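Local coordinates for mandelate racemase/muconate lactonizing enzyme family protein (Roseovarius nubinhibens ISM, PDB 3U4F) that binds magnesium as a TIM-barrel member of the enolase superfamily and probably acts as a hydro-lyase or related enzyme on an unidentified substrate, at residues A136-M141 against D164-R169; D149-M154 against V189-R194. All blocks are in the same frame, centred on the assembly; numbering follows the deposited sequence.

Interaction 1. Residues A136-M141 against D164-R169; sequences AYASSM and DAFKVR. With GAI (guanidine), chain F.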
ATOM      1  N   ALA A 136      14.463  27.958   1.060  1.00  9.00           N
ATOM      2  CA  ALA A 136      14.770  26.563   0.686  1.00  8.99           C
ATOM      3  C   ALA A 136      15.899  26.017   1.553  1.00  9.43           C
ATOM      4  O   ALA A 136      16.789  26.772   1.973  1.00  9.42           O
ATOM      5  CB  ALA A 136      15.158  26.481  -0.770  1.00  9.04           C
ATOM      6  N   TYR A 137      15.879  24.713   1.831  1.00  8.81           N
ATOM      7  CA  TYR A 137      17.084  24.083   2.356  1.00  8.30           C
ATOM      8  C   TYR A 137      17.726  23.182   1.308  1.00  8.81           C
ATOM      9  O   TYR A 137      17.023  22.478   0.576  1.00  7.57           O
ATOM     10  CB  TYR A 137      16.824  23.352   3.684  1.00  8.33           C
ATOM     11  CG  TYR A 137      16.011  22.053   3.664  1.00  7.90           C
ATOM     12  CD1 TYR A 137      16.642  20.823   3.497  1.00  9.34           C
ATOM     13  CD2 TYR A 137      14.637  22.069   3.936  1.00  7.37           C
ATOM     14  CE1 TYR A 137      15.897  19.613   3.529  1.00 10.05           C
ATOM     15  CE2 TYR A 137      13.885  20.901   4.000  1.00  8.09           C
ATOM     16  CZ  TYR A 137      14.525  19.665   3.803  1.00  8.54           C
ATOM     17  OH  TYR A 137      13.792  18.491   3.872  1.00  8.21           O
ATOM     18  N   ALA A 138      19.058  23.224   1.246  1.00  8.92           N
ATOM     19  CA  ALA A 138      19.866  22.381   0.372  1.00  8.65           C
ATOM     20  C   ALA A 138      19.863  20.948   0.904  1.00  9.46           C
ATOM     21  O   ALA A 138      20.320  20.689   2.005  1.00 10.63           O
ATOM     22  CB  ALA A 138      21.285  22.915   0.293  1.00  8.79           C
ATOM     23  N   SER A 139      19.276  20.039   0.148  1.00  9.92           N
ATOM     24  CA  SER A 139      19.095  18.692   0.637  1.00 10.05           C
ATOM     25  C   SER A 139      20.033  17.743  -0.128  1.00  9.98           C
ATOM     26  O   SER A 139      19.895  17.527  -1.340  1.00  9.08           O
ATOM     27  CB  SER A 139      17.633  18.261   0.538  1.00  9.92           C
ATOM     28  OG  SER A 139      17.410  17.043   1.216  1.00 10.64           O
ATOM     29  N   SER A 140      20.995  17.198   0.611  1.00 10.65           N
ATOM     30  CA  SER A 140      21.801  16.090   0.134  1.00 10.98           C
ATOM     31  C   SER A 140      21.023  14.769   0.235  1.00 11.19           C
ATOM     32  O   SER A 140      20.414  14.463   1.279  1.00 11.36           O
ATOM     33  CB  SER A 140      23.067  15.977   0.969  1.00 10.89           C
ATOM     34  OG  SER A 140      23.699  14.723   0.727  1.00 11.64           O
HETATM   35  N   MSE A 141      21.098  13.976  -0.828  1.00 12.36           N
HETATM   36  CA  MSE A 141      20.490  12.643  -0.860  1.00 13.82           C
HETATM   37  C   MSE A 141      21.497  11.562  -0.486  1.00 14.08           C
HETATM   38  O   MSE A 141      21.107  10.420  -0.244  1.00 15.37           O
HETATM   39  CB  MSE A 141      19.924  12.341  -2.275  1.00 14.45           C
HETATM   40  CG  MSE A 141      18.916  13.373  -2.775  1.00 17.97           C
HETATM   41 SE   MSE A 141      17.367  13.426  -1.549  1.00 29.48          SE
HETATM   42  CE  MSE A 141      16.859  15.307  -1.675  1.00 22.04           C
ATOM     43  N   ASP A 164      20.833  29.026   3.465  1.00 12.12           N
ATOM     44  CA  ASP A 164      21.254  29.168   4.872  1.00 12.75           C
ATOM     45  C   ASP A 164      20.741  28.014   5.731  1.00 11.21           C
ATOM     46  O   ASP A 164      20.720  28.109   6.949  1.00 11.62           O
ATOM     47  CB  ASP A 164      20.803  30.513   5.451  1.00 12.89           C
ATOM     48  CG  ASP A 164      19.289  30.623   5.639  1.00 17.16           C
ATOM     49  OD1 ASP A 164      18.515  29.679   5.340  1.00 20.02           O
ATOM     50  OD2 ASP A 164      18.864  31.707   6.109  1.00 20.75           O
ATOM     51  N   ALA A 165      20.286  26.953   5.065  1.00 10.83           N
ATOM     52  CA  ALA A 165      19.813  25.716   5.703  1.00  9.96           C
ATOM     53  C   ALA A 165      20.253  24.526   4.852  1.00  9.96           C
ATOM     54  O   ALA A 165      20.224  24.594   3.614  1.00  9.35           O
ATOM     55  CB  ALA A 165      18.292  25.742   5.815  1.00 10.35           C
ATOM     56  N   PHE A 166      20.646  23.436   5.507  1.00  8.99           N
ATOM     57  CA  PHE A 166      21.334  22.329   4.824  1.00  9.75           C
ATOM     58  C   PHE A 166      20.969  21.013   5.510  1.00 10.08           C
ATOM     59  O   PHE A 166      21.028  20.920   6.735  1.00  9.52           O
ATOM     60  CB  PHE A 166      22.864  22.495   4.877  1.00  9.81           C
ATOM     61  CG  PHE A 166      23.352  23.848   4.406  1.00 10.56           C
ATOM     62  CD1 PHE A 166      23.752  24.031   3.094  1.00 11.53           C
ATOM     63  CD2 PHE A 166      23.400  24.920   5.285  1.00 11.81           C
ATOM     64  CE1 PHE A 166      24.190  25.285   2.648  1.00 12.27           C
ATOM     65  CE2 PHE A 166      23.802  26.180   4.858  1.00 13.09           C
ATOM     66  CZ  PHE A 166      24.198  26.359   3.528  1.00 13.32           C
ATOM     67  N   LYS A 167      20.592  20.005   4.723  1.00 10.00           N
ATOM     68  CA  LYS A 167      20.263  18.699   5.306  1.00  8.85           C
ATOM     69  C   LYS A 167      21.221  17.624   4.802  1.00  9.09           C
ATOM     70  O   LYS A 167      21.461  17.518   3.588  1.00  8.77           O
ATOM     71  CB  LYS A 167      18.793  18.299   5.040  1.00  9.52           C
ATOM     72  CG  LYS A 167      18.376  17.010   5.758  1.00  9.57           C
ATOM     73  CD  LYS A 167      16.873  16.778   5.708  1.00  8.87           C
ATOM     74  CE  LYS A 167      16.482  16.054   4.435  1.00  8.76           C
ATOM     75  NZ  LYS A 167      15.006  15.898   4.439  1.00 10.29           N
ATOM     76  N   VAL A 168      21.761  16.827   5.730  1.00  8.41           N
ATOM     77  CA  VAL A 168      22.639  15.706   5.389  1.00  8.90           C
ATOM     78  C   VAL A 168      22.052  14.408   5.959  1.00  8.61           C
ATOM     79  O   VAL A 168      20.995  14.426   6.581  1.00  8.26           O
ATOM     80  CB  VAL A 168      24.099  15.956   5.914  1.00  9.43           C
ATOM     81  CG1 VAL A 168      24.633  17.241   5.335  1.00  9.79           C
ATOM     82  CG2 VAL A 168      24.102  15.994   7.408  1.00  8.30           C
ATOM     83  N   ARG A 169      22.706  13.279   5.718  1.00  8.12           N
ATOM     84  CA  ARG A 169      22.160  11.986   6.089  1.00  8.22           C
ATOM     85  C   ARG A 169      22.896  11.400   7.300  1.00  8.79           C
ATOM     86  O   ARG A 169      24.105  11.548   7.409  1.00  9.04           O
ATOM     87  CB  ARG A 169      22.297  11.024   4.924  1.00  7.42           C
ATOM     88  CG  ARG A 169      21.635  11.529   3.638  1.00  6.96           C
ATOM     89  CD  ARG A 169      20.093  11.451   3.751  1.00  9.30           C
ATOM     90  NE  ARG A 169      19.456  12.457   2.879  1.00  7.53           N
ATOM     91  CZ  ARG A 169      18.146  12.564   2.713  1.00  7.29           C
ATOM     92  NH1 ARG A 169      17.339  11.669   3.283  1.00  6.82           N
ATOM     93  NH2 ARG A 169      17.652  13.557   1.978  1.00  6.76           N
TER
HETATM   94  C   GAI F 372      14.281  13.052   2.354  1.00  9.59           C
HETATM   95  N1  GAI F 372      14.838  13.528   1.271  1.00  7.01           N
HETATM   96  N2  GAI F 372      14.272  11.718   2.710  1.00  7.85           N
HETATM   97  N3  GAI F 372      13.616  13.871   3.186  1.00  7.17           N
HETATM   98  O   HOH W   1      18.029  29.121   2.511  1.00 14.83           O
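Residues 136-139 and 165-169 run as neighbouring parallel strands whose axes come within 4.4 Å at 31°, in a register that pairs Ala-138 with Phe-166 and Ser-139 with Lys-167. Ala-138 takes both of its backbone bonds from this neighbour, N to Ala-165 O and O from Lys-167 N, and Ser-140 N continues the pattern to Lys-167 O. Ser-139 and Lys-167 share a face of the sheet. With CG of Tyr-137 set between its backbone N and carbonyl carbon (chi1 71°), the ring lies alongside the lysine chain, CE1 3.5 Å from Lys-167 CB. The lysine bends at chi3, and its NZ donates to Tyr-137 OH at 2.9 Å while lying 2.8 Å from guanidine N3; Glu-231, a magnesium ligand, forms a salt bridge with the same NZ. Arg-169 turns its guanidinium edge to Ser-140 O: NE at 2.7 Å and NH2 at 3.0 Å both donate to this one oxygen, which lies 4° out of the guanidinium plane. The double grip fixes the group's rotation and leaves NH2 2.9 Å from guanidine N1, while Met-141 SE lies 3.5 Å from Arg-169 NH2. A leucine in place of Arg-169 would probably leave Ser-140 O without both of its side-chain donors and remove the positive group beside the guanidine pocket. Ser-139 OG bonds outward to Glu-333, which also binds the guanidine. Strands joined in parallel through a helix, with polar side chains gathered at their C-terminal ends, are the signature of a TIM-barrel active site, here the magnesium-dependent site of the enolase superfamily.

Interaction 2. Residues D149-M154 against V189-R194; sequences DEAERM and VPTMRR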
ATOM      1  N   ASP A 149      33.677  16.078   2.180  1.00 19.53           N
ATOM      2  CA  ASP A 149      33.207  16.412   0.844  1.00 19.29           C
ATOM      3  C   ASP A 149      31.810  16.990   0.872  1.00 18.75           C
ATOM      4  O   ASP A 149      31.490  17.835   0.055  1.00 18.48           O
ATOM      5  CB  ASP A 149      33.240  15.190  -0.073  1.00 19.06           C
ATOM      6  CG  ASP A 149      34.668  14.829  -0.534  1.00 21.53           C
ATOM      7  OD1 ASP A 149      35.597  15.640  -0.302  1.00 21.54           O
ATOM      8  OD2 ASP A 149      34.844  13.728  -1.114  1.00 22.80           O
ATOM      9  N   GLU A 150      30.990  16.499   1.807  1.00 18.17           N
ATOM     10  CA  GLU A 150      29.649  17.036   2.047  1.00 18.00           C
ATOM     11  C   GLU A 150      29.712  18.500   2.501  1.00 18.09           C
ATOM     12  O   GLU A 150      29.034  19.361   1.930  1.00 17.37           O
ATOM     13  CB  GLU A 150      28.905  16.155   3.070  1.00 18.31           C
ATOM     14  CG  GLU A 150      27.461  16.539   3.285  1.00 17.34           C
ATOM     15  CD  GLU A 150      26.545  16.034   2.164  1.00 18.33           C
ATOM     16  OE1 GLU A 150      25.780  15.081   2.426  1.00 18.45           O
ATOM     17  OE2 GLU A 150      26.597  16.581   1.040  1.00 14.79           O
ATOM     18  N   ALA A 151      30.542  18.791   3.510  1.00 18.21           N
ATOM     19  CA  ALA A 151      30.746  20.176   3.943  1.00 19.14           C
ATOM     20  C   ALA A 151      31.216  21.057   2.786  1.00 19.57           C
ATOM     21  O   ALA A 151      30.747  22.181   2.634  1.00 19.33           O
ATOM     22  CB  ALA A 151      31.767  20.249   5.111  1.00 18.85           C
ATOM     23  N   GLU A 152      32.163  20.560   1.994  1.00 20.32           N
ATOM     24  CA  GLU A 152      32.783  21.412   0.973  1.00 21.56           C
ATOM     25  C   GLU A 152      31.790  21.808  -0.117  1.00 20.92           C
ATOM     26  O   GLU A 152      31.755  22.968  -0.522  1.00 20.54           O
ATOM     27  CB  GLU A 152      34.040  20.777   0.373  1.00 21.60           C
ATOM     28  CG  GLU A 152      35.275  20.782   1.313  1.00 26.48           C
ATOM     29  CD  GLU A 152      35.554  22.161   1.946  1.00 30.04           C
ATOM     30  OE1 GLU A 152      35.706  23.151   1.193  1.00 31.91           O
ATOM     31  OE2 GLU A 152      35.596  22.258   3.195  1.00 32.11           O
ATOM     32  N   ARG A 153      30.983  20.851  -0.588  1.00 19.63           N
ATOM     33  CA  ARG A 153      29.948  21.188  -1.573  1.00 18.60           C
ATOM     34  C   ARG A 153      28.837  22.086  -1.011  1.00 18.29           C
ATOM     35  O   ARG A 153      28.335  22.964  -1.731  1.00 17.24           O
ATOM     36  CB  ARG A 153      29.381  19.947  -2.273  1.00 18.63           C
ATOM     37  CG  ARG A 153      28.479  19.030  -1.423  1.00 18.66           C
ATOM     38  CD  ARG A 153      27.556  18.230  -2.378  1.00 19.25           C
ATOM     39  NE  ARG A 153      26.769  17.200  -1.700  1.00 19.98           N
ATOM     40  CZ  ARG A 153      25.983  16.319  -2.322  1.00 18.32           C
ATOM     41  NH1 ARG A 153      25.836  16.337  -3.651  1.00 16.60           N
ATOM     42  NH2 ARG A 153      25.333  15.419  -1.607  1.00 16.02           N
HETATM   43  N   MSE A 154      28.456  21.902   0.257  1.00 17.64           N
HETATM   44  CA  MSE A 154      27.463  22.809   0.855  1.00 18.00           C
HETATM   45  C   MSE A 154      27.991  24.245   0.907  1.00 17.98           C
HETATM   46  O   MSE A 154      27.239  25.179   0.638  1.00 16.52           O
HETATM   47  CB  MSE A 154      27.004  22.366   2.242  1.00 18.24           C
HETATM   48  CG  MSE A 154      26.214  21.068   2.277  1.00 20.32           C
HETATM   49 SE   MSE A 154      24.719  20.984   0.983  1.00 29.69          SE
HETATM   50  CE  MSE A 154      23.831  19.416   1.740  1.00 21.45           C
ATOM     51  N   VAL A 189      28.086  15.125  12.113  1.00 14.95           N
ATOM     52  CA  VAL A 189      27.375  16.082  12.954  1.00 15.46           C
ATOM     53  C   VAL A 189      28.307  17.235  13.378  1.00 15.89           C
ATOM     54  O   VAL A 189      28.031  18.372  13.011  1.00 14.61           O
ATOM     55  CB  VAL A 189      26.654  15.382  14.147  1.00 15.87           C
ATOM     56  CG1 VAL A 189      26.013  16.404  15.097  1.00 14.31           C
ATOM     57  CG2 VAL A 189      25.598  14.421  13.599  1.00 16.49           C
ATOM     58  N   PRO A 190      29.420  16.944  14.105  1.00 16.51           N
ATOM     59  CA  PRO A 190      30.320  18.042  14.476  1.00 17.36           C
ATOM     60  C   PRO A 190      30.962  18.725  13.262  1.00 17.83           C
ATOM     61  O   PRO A 190      31.210  19.937  13.305  1.00 18.39           O
ATOM     62  CB  PRO A 190      31.395  17.340  15.344  1.00 17.53           C
ATOM     63  CG  PRO A 190      31.409  15.924  14.838  1.00 17.66           C
ATOM     64  CD  PRO A 190      29.906  15.663  14.664  1.00 16.95           C
ATOM     65  N   THR A 191      31.198  17.968  12.192  1.00 17.57           N
ATOM     66  CA  THR A 191      31.824  18.514  10.973  1.00 18.46           C
ATOM     67  C   THR A 191      30.979  19.582  10.277  1.00 17.75           C
ATOM     68  O   THR A 191      31.501  20.627   9.847  1.00 16.67           O
ATOM     69  CB  THR A 191      32.150  17.417   9.968  1.00 18.69           C
ATOM     70  OG1 THR A 191      33.190  16.596  10.489  1.00 20.09           O
ATOM     71  CG2 THR A 191      32.612  18.007   8.645  1.00 20.52           C
HETATM   72  N   MSE A 192      29.679  19.326  10.159  1.00 17.22           N
HETATM   73  CA  MSE A 192      28.787  20.327   9.576  1.00 17.48           C
HETATM   74  C   MSE A 192      28.721  21.604  10.405  1.00 16.54           C
HETATM   75  O   MSE A 192      28.754  22.687   9.859  1.00 15.67           O
HETATM   76  CB  MSE A 192      27.378  19.769   9.361  1.00 17.41           C
HETATM   77  CG  MSE A 192      27.315  18.638   8.318  1.00 20.40           C
HETATM   78 SE   MSE A 192      28.006  19.140   6.540  1.00 36.08          SE
HETATM   79  CE  MSE A 192      26.786  20.582   6.122  1.00 28.69           C
ATOM     80  N   ARG A 193      28.606  21.487  11.715  1.00 16.94           N
ATOM     81  CA  ARG A 193      28.518  22.680  12.529  1.00 17.03           C
ATOM     82  C   ARG A 193      29.829  23.478  12.503  1.00 18.51           C
ATOM     83  O   ARG A 193      29.807  24.713  12.438  1.00 17.07           O
ATOM     84  CB  ARG A 193      28.116  22.361  13.962  1.00 17.02           C
ATOM     85  CG  ARG A 193      28.033  23.593  14.909  1.00 17.92           C
ATOM     86  CD  ARG A 193      27.116  24.741  14.376  1.00 18.38           C
ATOM     87  NE  ARG A 193      25.703  24.354  14.238  1.00 17.11           N
ATOM     88  CZ  ARG A 193      24.804  24.959  13.449  1.00 18.46           C
ATOM     89  NH1 ARG A 193      25.151  25.988  12.673  1.00 15.36           N
ATOM     90  NH2 ARG A 193      23.547  24.527  13.428  1.00 17.17           N
ATOM     91  N   ARG A 194      30.951  22.763  12.557  1.00 19.92           N
ATOM     92  CA  ARG A 194      32.256  23.418  12.531  1.00 21.33           C
ATOM     93  C   ARG A 194      32.403  24.166  11.210  1.00 21.49           C
ATOM     94  O   ARG A 194      32.604  25.390  11.197  1.00 21.42           O
ATOM     95  CB  ARG A 194      33.394  22.409  12.723  1.00 21.92           C
ATOM     96  CG  ARG A 194      34.799  23.025  12.524  1.00 22.83           C
ATOM     97  CD  ARG A 194      35.909  22.000  12.676  1.00 27.19           C
ATOM     98  NE  ARG A 194      36.027  21.129  11.496  1.00 31.31           N
ATOM     99  CZ  ARG A 194      35.751  19.824  11.494  1.00 31.60           C
ATOM    100  NH1 ARG A 194      35.354  19.221  12.615  1.00 30.22           N
ATOM    101  NH2 ARG A 194      35.890  19.112  10.377  1.00 30.63           N
TER
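Glu-150 OE2 is gripped by two nitrogens of Arg-153, one turn further along helix 149-154: NE donates at 2.8 Å, nearly straight at 161°, and NH2 donates to the same oxygen at 3.2 Å with a more bent angle of 138°. NE arrives nearly along the C-O axis and NH2 on the syn lone pair, with OE2 lying in the guanidinium plane, so the arginine presents its edge side-on. The other oxygen, OE1, is taken by Ser-140 OG, while Arg-153 NH1 makes a salt bridge to Glu-337. These polar links tie the helix to the loops that follow the barrel strands, and none crosses to helix 189-194. The two helices run nearly parallel, 26° apart, with axes 9.7 Å from each other, and they meet through selenomethionine Met-192. Bends at chi2 and chi3 fold its end toward the first helix, where SE lies 3.9 Å from Ala-151 CA and 4.2 Å from Glu-150 CG. Its CE reaches Met-154 CG at 3.9 Å, the two long side chains crossing at about a right angle. Beside them the methyls Ala-151 CB and Thr-191 CG2 approach to 4.3 Å, the threonine hydroxyl being bonded back to Glu-187 O of its own helix. Inward, Met-154 touches Phe-166 and Met-192 touches Val-168, both on strand 165-169. With no hydrogen bond between the helices and 163 Å² buried, their spacing here probably depends on the fit of the selenomethionine and methyl groups, while the buried carboxylate of Glu-150 is likely to have its charge answered by Arg-153.

Overall arrangement
The two contacts have centres 11 Å apart and their segments alternate along the chain: strand 132-139, helix 147-161, strand 165-169, then helix 184-196. Interaction 1 joins the two strands of a beta-alpha-beta unit in the barrel wall; interaction 2 joins that unit's connecting helix to the next helix of the outer layer. Between the layers, Ser-140 OG and Glu-150 OE1 form a probable hydrogen bond of 2.7 Å, Val-168 CG1 meets Glu-150 CG at 3.6 Å, and Lys-167 O lies 3.6 Å from Met-154 CE. Glu-150 and Met-154 thus pack on the outer side of the strands whose inner side serves the guanidine and magnesium site, the Met-154 side chain about 11 Å from the guanidine.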